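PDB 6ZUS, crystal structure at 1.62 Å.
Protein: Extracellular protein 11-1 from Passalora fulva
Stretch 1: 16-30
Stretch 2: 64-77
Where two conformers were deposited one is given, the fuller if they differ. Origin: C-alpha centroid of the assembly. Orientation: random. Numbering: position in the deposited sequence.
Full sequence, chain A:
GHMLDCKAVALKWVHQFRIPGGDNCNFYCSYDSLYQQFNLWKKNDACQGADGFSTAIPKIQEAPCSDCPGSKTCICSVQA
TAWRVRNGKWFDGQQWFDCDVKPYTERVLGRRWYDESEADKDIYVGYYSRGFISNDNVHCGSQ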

ATOM      1  N   GLN A  16     -11.174   1.933  -4.776  1.00 17.06           N
ATOM      2  CA  GLN A  16     -11.797   2.084  -6.106  1.00 17.71           C
ATOM      3  C   GLN A  16     -13.305   1.961  -5.917  1.00 18.26           C
ATOM      4  O   GLN A  16     -13.795   0.960  -5.348  1.00 17.31           O
ATOM      5  CB  GLN A  16     -11.275   1.039  -7.097  1.00 20.29           C
ATOM      6  CG  GLN A  16     -11.870   1.196  -8.515  1.00 22.18           C
ATOM      7  CD  GLN A  16     -11.306   0.207  -9.508  1.00 21.34           C
ATOM      8  OE1 GLN A  16     -10.299  -0.504  -9.230  1.00 21.67           O
ATOM      9  NE2 GLN A  16     -12.004   0.133 -10.628  1.00 18.22           N
ATOM     10  N   PHE A  17     -14.040   2.935  -6.389  1.00 19.38           N
ATOM     11  CA  PHE A  17     -15.524   2.931  -6.291  1.00 19.58           C
ATOM     12  C   PHE A  17     -16.160   3.751  -7.422  1.00 19.36           C
ATOM     13  O   PHE A  17     -15.476   4.493  -8.132  1.00 20.41           O
ATOM     14  CB  PHE A  17     -15.934   3.463  -4.928  1.00 19.42           C
ATOM     15  CG  PHE A  17     -15.413   4.840  -4.602  1.00 18.51           C
ATOM     16  CD1 PHE A  17     -14.128   5.045  -4.116  1.00 19.10           C
ATOM     17  CD2 PHE A  17     -16.231   5.960  -4.801  1.00 20.75           C
ATOM     18  CE1 PHE A  17     -13.648   6.324  -3.843  1.00 21.28           C
ATOM     19  CE2 PHE A  17     -15.771   7.230  -4.494  1.00 21.37           C
ATOM     20  CZ  PHE A  17     -14.491   7.413  -3.993  1.00 20.73           C
ATOM     21  N   ARG A  18     -17.470   3.583  -7.605  0.50 20.77           N
ATOM     22  CA  ARG A  18     -18.215   4.287  -8.684  0.50 21.27           C
ATOM     23  C   ARG A  18     -19.019   5.416  -8.038  0.50 21.19           C
ATOM     24  O   ARG A  18     -19.506   5.238  -6.897  0.50 19.75           O
ATOM     25  CB  ARG A  18     -19.151   3.360  -9.477  0.50 23.26           C
ATOM     26  CG  ARG A  18     -18.581   2.003  -9.874  0.50 24.40           C
ATOM     27  CD  ARG A  18     -17.424   2.011 -10.850  0.50 26.55           C
ATOM     28  NE  ARG A  18     -17.046   0.627 -11.146  0.50 29.81           N
ATOM     29  CZ  ARG A  18     -15.790   0.159 -11.240  0.50 32.44           C
ATOM     30  NH1 ARG A  18     -14.753   0.960 -11.084  0.50 23.94           N
ATOM     31  NH2 ARG A  18     -15.581  -1.129 -11.485  0.50 37.14           N
ATOM     32  N   ILE A  19     -19.172   6.520  -8.766  1.00 18.78           N
ATOM     33  CA  ILE A  19     -19.968   7.688  -8.326  1.00 20.44           C
ATOM     34  C   ILE A  19     -20.875   8.099  -9.475  1.00 19.81           C
ATOM     35  O   ILE A  19     -20.630   7.757 -10.640  1.00 18.73           O
ATOM     36  CB  ILE A  19     -19.050   8.839  -7.856  1.00 22.43           C
ATOM     37  CG1 ILE A  19     -18.285   9.441  -9.041  1.00 21.37           C
ATOM     38  CG2 ILE A  19     -18.105   8.375  -6.718  1.00 22.42           C
ATOM     39  CD1 ILE A  19     -17.586  10.736  -8.722  1.00 23.12           C
ATOM     40  N   PRO A  20     -21.946   8.863  -9.182  1.00 23.34           N
ATOM     41  CA  PRO A  20     -22.818   9.383 -10.244  1.00 25.28           C
ATOM     42  C   PRO A  20     -22.001  10.192 -11.268  1.00 24.24           C
ATOM     43  O   PRO A  20     -21.077  10.946 -10.841  1.00 23.78           O
ATOM     44  CB  PRO A  20     -23.777  10.282  -9.460  1.00 24.50           C
ATOM     45  CG  PRO A  20     -23.837   9.683  -8.102  1.00 24.74           C
ATOM     46  CD  PRO A  20     -22.418   9.214  -7.833  1.00 25.08           C
ATOM     47  N   GLY A  21     -22.294  10.015 -12.563  1.00 24.42           N
ATOM     48  CA  GLY A  21     -21.546  10.695 -13.649  1.00 25.85           C
ATOM     49  C   GLY A  21     -21.557  12.226 -13.540  1.00 25.91           C
ATOM     50  O   GLY A  21     -20.654  12.852 -14.096  1.00 28.48           O
ATOM     51  N   GLY A  22     -22.560  12.822 -12.894  1.00 24.51           N
ATOM     52  CA  GLY A  22     -22.633  14.281 -12.716  1.00 26.67           C
ATOM     53  C   GLY A  22     -21.719  14.756 -11.585  1.00 30.31           C
ATOM     54  O   GLY A  22     -21.532  15.982 -11.419  1.00 31.07           O
ATOM     55  N   ASP A  23     -21.187  13.840 -10.774  1.00 24.83           N
ATOM     56  CA  ASP A  23     -20.312  14.212  -9.637  1.00 21.85           C
ATOM     57  C   ASP A  23     -18.830  14.136 -10.050  1.00 21.21           C
ATOM     58  O   ASP A  23     -18.497  13.555 -11.128  1.00 22.17           O
ATOM     59  CB  ASP A  23     -20.609  13.303  -8.446  1.00 23.30           C
ATOM     60  CG  ASP A  23     -21.946  13.531  -7.742  1.00 26.77           C
ATOM     61  OD1 ASP A  23     -22.723  14.385  -8.225  1.00 28.30           O
ATOM     62  OD2 ASP A  23     -22.132  12.954  -6.673  1.00 28.46           O
ATOM     63  N   ASN A  24     -17.970  14.597  -9.149  1.00 20.81           N
ATOM     64  CA  ASN A  24     -16.492  14.535  -9.297  1.00 21.06           C
ATOM     65  C   ASN A  24     -15.893  13.710  -8.157  1.00 19.87           C
ATOM     66  O   ASN A  24     -16.406  13.744  -7.025  1.00 20.31           O
ATOM     67  CB  ASN A  24     -15.888  15.938  -9.378  1.00 25.61           C
ATOM     68  CG  ASN A  24     -16.422  16.773 -10.538  1.00 28.03           C
ATOM     69  OD1 ASN A  24     -16.499  17.997 -10.414  1.00 38.32           O
ATOM     70  ND2 ASN A  24     -16.841  16.145 -11.619  1.00 24.56           N
ATOM     71  N   CYS A  25     -14.766  13.040  -8.404  1.00 22.67           N
ATOM     72  CA  CYS A  25     -14.147  12.148  -7.371  1.00 24.54           C
ATOM     73  C   CYS A  25     -13.677  12.975  -6.186  1.00 20.72           C
ATOM     74  O   CYS A  25     -13.700  12.455  -5.071  1.00 22.58           O
ATOM     75  CB  CYS A  25     -13.011  11.296  -7.932  1.00 29.06           C
ATOM     76  SG  CYS A  25     -13.679  10.131  -9.166  1.00 36.11           S
ATOM     77  N   ASN A  26     -13.263  14.222  -6.432  1.00 22.15           N
ATOM     78  CA  ASN A  26     -12.803  15.120  -5.332  1.00 22.67           C
ATOM     79  C   ASN A  26     -14.000  15.690  -4.537  1.00 23.30           C
ATOM     80  O   ASN A  26     -13.742  16.497  -3.616  1.00 24.54           O
ATOM     81  CB  ASN A  26     -11.866  16.216  -5.838  1.00 25.04           C
ATOM     82  CG  ASN A  26     -12.499  17.198  -6.792  1.00 27.93           C
ATOM     83  OD1 ASN A  26     -13.726  17.377  -6.830  1.00 25.25           O
ATOM     84  ND2 ASN A  26     -11.639  17.889  -7.535  1.00 32.76           N
ATOM     85  N   PHE A  27     -15.245  15.280  -4.788  1.00 20.91           N
ATOM     86  CA  PHE A  27     -16.326  15.482  -3.776  1.00 20.39           C
ATOM     87  C   PHE A  27     -16.259  14.373  -2.703  1.00 22.29           C
ATOM     88  O   PHE A  27     -16.895  14.503  -1.681  1.00 24.26           O
ATOM     89  CB  PHE A  27     -17.718  15.429  -4.388  1.00 22.07           C
ATOM     90  CG  PHE A  27     -18.015  16.431  -5.477  1.00 21.29           C
ATOM     91  CD1 PHE A  27     -17.305  17.619  -5.566  1.00 21.43           C
ATOM     92  CD2 PHE A  27     -19.109  16.234  -6.310  1.00 24.53           C
ATOM     93  CE1 PHE A  27     -17.588  18.531  -6.576  1.00 25.25           C
ATOM     94  CE2 PHE A  27     -19.409  17.150  -7.311  1.00 25.53           C
ATOM     95  CZ  PHE A  27     -18.648  18.303  -7.434  1.00 25.08           C
ATOM     96  N   TYR A  28     -15.545  13.260  -2.954  1.00 22.41           N
ATOM     97  CA  TYR A  28     -15.603  12.016  -2.140  1.00 22.74           C
ATOM     98  C   TYR A  28     -14.297  11.759  -1.367  1.00 27.79           C
ATOM     99  O   TYR A  28     -14.341  11.157  -0.272  1.00 33.92           O
ATOM    100  CB  TYR A  28     -15.974  10.845  -3.056  1.00 21.93           C
ATOM    101  CG  TYR A  28     -17.403  10.910  -3.546  1.00 21.57           C
ATOM    102  CD1 TYR A  28     -18.438  10.392  -2.787  1.00 22.32           C
ATOM    103  CD2 TYR A  28     -17.744  11.571  -4.721  1.00 20.31           C
ATOM    104  CE1 TYR A  28     -19.761  10.487  -3.203  1.00 23.43           C
ATOM    105  CE2 TYR A  28     -19.055  11.679  -5.145  1.00 21.06           C
ATOM    106  CZ  TYR A  28     -20.086  11.128  -4.396  1.00 21.61           C
ATOM    107  OH  TYR A  28     -21.402  11.200  -4.809  1.00 22.09           O
ATOM    108  N   CYS A  29     -13.157  12.080  -1.975  1.00 27.10           N
ATOM    109  CA  CYS A  29     -11.794  11.831  -1.436  1.00 33.15           C
ATOM    110  C   CYS A  29     -11.077  13.167  -1.305  1.00 32.72           C
ATOM    111  O   CYS A  29     -11.290  14.050  -2.162  1.00 30.49           O
ATOM    112  CB  CYS A  29     -10.927  10.958  -2.351  1.00 37.93           C
ATOM    113  SG  CYS A  29     -11.776   9.431  -2.802  1.00 53.57           S
ATOM    114  N   SER A  30     -10.229  13.258  -0.296  1.00 32.79           N
ATOM    115  CA  SER A  30      -9.361  14.429  -0.037  1.00 36.47           C
ATOM    116  C   SER A  30      -7.952  13.933   0.266  1.00 34.57           C
ATOM    117  O   SER A  30      -7.808  12.776   0.755  1.00 31.45           O
ATOM    118  CB  SER A  30      -9.914  15.283   1.085  1.00 36.20           C
ATOM    119  OG  SER A  30      -9.952  14.608   2.345  1.00 37.35           O
ATOM    120  N   PRO A  64     -14.813   8.215 -16.773  1.00 23.32           N
ATOM    121  CA  PRO A  64     -16.170   7.735 -17.020  1.00 24.07           C
ATOM    122  C   PRO A  64     -16.048   6.225 -17.206  1.00 25.70           C
ATOM    123  O   PRO A  64     -15.087   5.767 -17.819  1.00 25.47           O
ATOM    124  CB  PRO A  64     -16.569   8.478 -18.313  1.00 27.84           C
ATOM    125  CG  PRO A  64     -15.225   8.645 -19.052  1.00 27.38           C
ATOM    126  CD  PRO A  64     -14.319   9.056 -17.892  1.00 26.35           C
ATOM    127  N   CYS A  65     -17.010   5.481 -16.678  1.00 26.90           N
ATOM    128  CA  CYS A  65     -17.038   4.006 -16.754  1.00 30.47           C
ATOM    129  C   CYS A  65     -17.977   3.582 -17.913  1.00 29.70           C
ATOM    130  O   CYS A  65     -19.201   3.818 -17.785  1.00 28.33           O
ATOM    131  CB  CYS A  65     -17.426   3.494 -15.384  1.00 33.50           C
ATOM    132  SG  CYS A  65     -17.631   1.702 -15.379  1.00 43.05           S
ATOM    133  N   SER A  66     -17.433   3.058 -19.027  1.00 31.17           N
ATOM    134  CA  SER A  66     -18.216   2.659 -20.236  1.00 35.97           C
ATOM    135  C   SER A  66     -19.269   1.610 -19.848  1.00 34.08           C
ATOM    136  O   SER A  66     -20.342   1.655 -20.436  1.00 33.51           O
ATOM    137  CB  SER A  66     -17.381   2.151 -21.454  1.00 34.10           C
ATOM    138  OG  SER A  66     -16.410   3.108 -21.877  1.00 42.93           O
ATOM    139  N   ASP A  67     -18.953   0.680 -18.930  1.00 37.09           N
ATOM    140  CA  ASP A  67     -19.817  -0.493 -18.577  1.00 38.70           C
ATOM    141  C   ASP A  67     -20.922  -0.096 -17.590  1.00 39.72           C
ATOM    142  O   ASP A  67     -21.824  -0.899 -17.381  1.00 42.63           O
ATOM    143  CB  ASP A  67     -19.012  -1.636 -17.957  1.00 41.92           C
ATOM    144  CG  ASP A  67     -18.064  -2.292 -18.941  1.00 54.31           C
ATOM    145  OD1 ASP A  67     -18.314  -2.175 -20.167  1.00 54.68           O
ATOM    146  OD2 ASP A  67     -17.053  -2.868 -18.476  1.00 71.98           O
ATOM    147  N   CYS A  68     -20.803   1.059 -16.942  1.00 38.18           N
ATOM    148  CA  CYS A  68     -21.678   1.518 -15.833  1.00 42.07           C
ATOM    149  C   CYS A  68     -22.841   2.297 -16.449  1.00 42.60           C
ATOM    150  O   CYS A  68     -22.711   2.819 -17.552  1.00 41.68           O
ATOM    151  CB  CYS A  68     -20.894   2.381 -14.840  1.00 46.41           C
ATOM    152  SG  CYS A  68     -19.461   1.571 -14.039  1.00 58.61           S
ATOM    153  N   PRO A  69     -23.992   2.394 -15.742  1.00 46.80           N
ATOM    154  CA  PRO A  69     -25.100   3.265 -16.141  1.00 44.55           C
ATOM    155  C   PRO A  69     -24.841   4.748 -15.827  1.00 36.45           C
ATOM    156  O   PRO A  69     -25.487   5.311 -14.973  1.00 38.92           O
ATOM    157  CB  PRO A  69     -26.262   2.724 -15.280  1.00 46.68           C
ATOM    158  CG  PRO A  69     -25.577   2.323 -13.988  1.00 51.37           C
ATOM    159  CD  PRO A  69     -24.281   1.693 -14.466  1.00 53.78           C
ATOM    160  N   GLY A  70     -23.899   5.369 -16.524  1.00 30.90           N
ATOM    161  CA  GLY A  70     -23.674   6.820 -16.405  1.00 29.48           C
ATOM    162  C   GLY A  70     -22.727   7.153 -15.255  1.00 31.23           C
ATOM    163  O   GLY A  70     -22.595   8.350 -14.970  1.00 34.98           O
ATOM    164  N   SER A  71     -22.060   6.160 -14.647  1.00 27.48           N
ATOM    165  CA  SER A  71     -21.181   6.328 -13.450  1.00 26.75           C
ATOM    166  C   SER A  71     -19.758   6.668 -13.882  1.00 25.23           C
ATOM    167  O   SER A  71     -19.353   6.208 -14.978  1.00 25.58           O
ATOM    168  CB  SER A  71     -21.110   5.069 -12.623  1.00 29.08           C
ATOM    169  OG  SER A  71     -22.410   4.584 -12.380  1.00 35.02           O
ATOM    170  N   LYS A  72     -19.008   7.318 -12.988  1.00 21.66           N
ATOM    171  CA  LYS A  72     -17.547   7.492 -13.108  1.00 20.98           C
ATOM    172  C   LYS A  72     -16.914   6.526 -12.111  1.00 22.64           C
ATOM    173  O   LYS A  72     -17.553   6.216 -11.049  1.00 21.10           O
ATOM    174  CB  LYS A  72     -17.094   8.894 -12.728  1.00 21.99           C
ATOM    175  CG  LYS A  72     -17.452   9.967 -13.737  1.00 26.24           C
ATOM    176  CD  LYS A  72     -17.130  11.331 -13.185  1.00 29.00           C
ATOM    177  CE  LYS A  72     -17.478  12.468 -14.118  1.00 30.03           C
ATOM    178  NZ  LYS A  72     -17.170  13.763 -13.458  1.00 30.70           N
ATOM    179  N   THR A  73     -15.722   6.055 -12.459  1.00 21.65           N
ATOM    180  CA  THR A  73     -14.843   5.278 -11.555  1.00 22.26           C
ATOM    181  C   THR A  73     -13.876   6.261 -10.899  1.00 22.82           C
ATOM    182  O   THR A  73     -13.143   6.990 -11.658  1.00 21.92           O
ATOM    183  CB  THR A  73     -14.052   4.197 -12.285  1.00 24.73           C
ATOM    184  OG1 THR A  73     -14.999   3.236 -12.734  1.00 26.15           O
ATOM    185  CG2 THR A  73     -13.052   3.518 -11.366  1.00 27.55           C
ATOM    186  N   CYS A  74     -13.821   6.199  -9.576  1.00 20.63           N
ATOM    187  CA  CYS A  74     -12.848   6.923  -8.744  1.00 21.42           C
ATOM    188  C   CYS A  74     -11.827   5.927  -8.219  1.00 21.58           C
ATOM    189  O   CYS A  74     -12.234   4.858  -7.724  1.00 20.34           O
ATOM    190  CB  CYS A  74     -13.467   7.601  -7.534  1.00 25.08           C
ATOM    191  SG  CYS A  74     -14.763   8.733  -8.052  1.00 31.22           S
ATOM    192  N   ILE A  75     -10.555   6.311  -8.264  1.00 21.21           N
ATOM    193  CA  ILE A  75      -9.491   5.522  -7.597  1.00 20.05           C
ATOM    194  C   ILE A  75      -8.763   6.488  -6.668  1.00 22.38           C
ATOM    195  O   ILE A  75      -8.160   7.433  -7.188  1.00 22.40           O
ATOM    196  CB  ILE A  75      -8.567   4.789  -8.571  1.00 21.48           C
ATOM    197  CG1 ILE A  75      -9.367   3.867  -9.499  1.00 22.14           C
ATOM    198  CG2 ILE A  75      -7.485   4.042  -7.793  1.00 20.68           C
ATOM    199  CD1 ILE A  75      -8.587   3.370 -10.698  1.00 23.65           C
ATOM    200  N   CYS A  76      -8.982   6.353  -5.369  1.00 18.62           N
ATOM    201  CA  CYS A  76      -8.383   7.216  -4.324  1.00 19.97           C
ATOM    202  C   CYS A  76      -7.295   6.390  -3.649  1.00 22.41           C
ATOM    203  O   CYS A  76      -7.582   5.261  -3.243  1.00 18.78           O
ATOM    204  CB  CYS A  76      -9.457   7.689  -3.362  1.00 23.97           C
ATOM    205  SG  CYS A  76     -10.688   8.618  -4.322  1.00 27.81           S
ATOM    206  N   SER A  77      -6.054   6.869  -3.631  1.00 20.14           N
ATOM    207  CA  SER A  77      -4.937   6.021  -3.171  1.00 19.27           C
ATOM    208  C   SER A  77      -3.970   6.882  -2.381  1.00 22.35           C
ATOM    209  O   SER A  77      -3.975   8.140  -2.511  1.00 19.21           O
ATOM    210  CB  SER A  77      -4.274   5.328  -4.312  1.00 20.82           C
ATOM    211  OG  SER A  77      -3.691   6.285  -5.201  1.00 22.77           O
TER
HETATM  212  O   HOH W   1     -19.791  15.434 -14.766  1.00 52.27           O

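The two stretches meet as neighbouring antiparallel strands. The first runs through residues 16 to about 20, the second from about 71 to 77. Their N-to-C directions make an angle of 145°, and the strand axes approach to 4.5 Å. The register pairs Gln16 with Ile75, Phe17 with Cys74, Arg18 with Thr73 and Ile19 with Lys72.

Hydrogen-bonded and non-hydrogen-bonded pairs alternate, as in any antiparallel sheet. Phe17 and Cys74 form one closed pair: Phe17 N donates to Cys74 O at 3.0 Å, and Cys74 N donates to Phe17 O at 2.8 Å. Ile19 and Lys72 form the next: Ile19 N donates to Lys72 O at 2.8 Å, and Lys72 N donates to Ile19 O at 2.9 Å. All four bonds are close to straight. At the intervening pairs the alpha carbons come nearer, and CA-H...O contacts appear. Gln16 CA lies 3.2 Å from Cys74 O, and Arg18 CA lies 3.1 Å from Lys72 O.

After the strand, the first stretch reverses in a type I turn from Pro20 to Asp23, with Asp23 N donating to Pro20 O at 2.9 Å. A short 3-10 segment follows at residues 25 to 27. In the second stretch, a type I turn from Cys65 to Cys68 precedes the strand. A disulfide joins the ends of this turn. Gly70 has a positive phi, which favours glycine.

Phe17, Ile19, Lys72 and Cys74 share one face of the sheet. Two disulfides link the stretches covalently. Cys25 SG bonds to Cys74 SG at 2.1 Å, with chi3 of -83°. Cys29 SG bonds to Cys76 SG at 2.0 Å, with chi3 of 86°. Both torsions are near the 90° magnitude a disulfide prefers. The bonds fasten the chain beyond the first strand to the second strand.

Apolar groups pack around these bridges. Cys74 CB sits over one face of the Phe17 ring, 3.8 Å from the ring centroid, in a CH-pi contact. Cys76 SG approaches the ring obliquely, 3.8 Å from Phe17 CE1. Ile19 CD1 packs 3.5 Å from Cys74 SG. These contacts bring hydrocarbon and sulfur together.

Lys72 has the largest area covered by the other stretch. Its side chain is extended, with chi2 to chi4 all t, and reaches the turn region. There Lys72 NZ donates to Asp23 O at 2.7 Å, so a charged amine meets a backbone carbonyl. A water bridges the same region: it donates to Gly21 O at 2.8 Å and accepts a weak hydrogen bond from Lys72 NZ at 3.4 Å.

Gln16, Arg18, Thr73 and Ile75 occupy the other face. Gln16 CG meets Ile75 CG1 at 3.8 Å. Arg18 CD lies 3.8 Å from Cys68 SG, and Arg18 NH1 is 2.8 Å from Thr73 OG1. The arginine thus lies beside both the strand and the disulfide-closed turn.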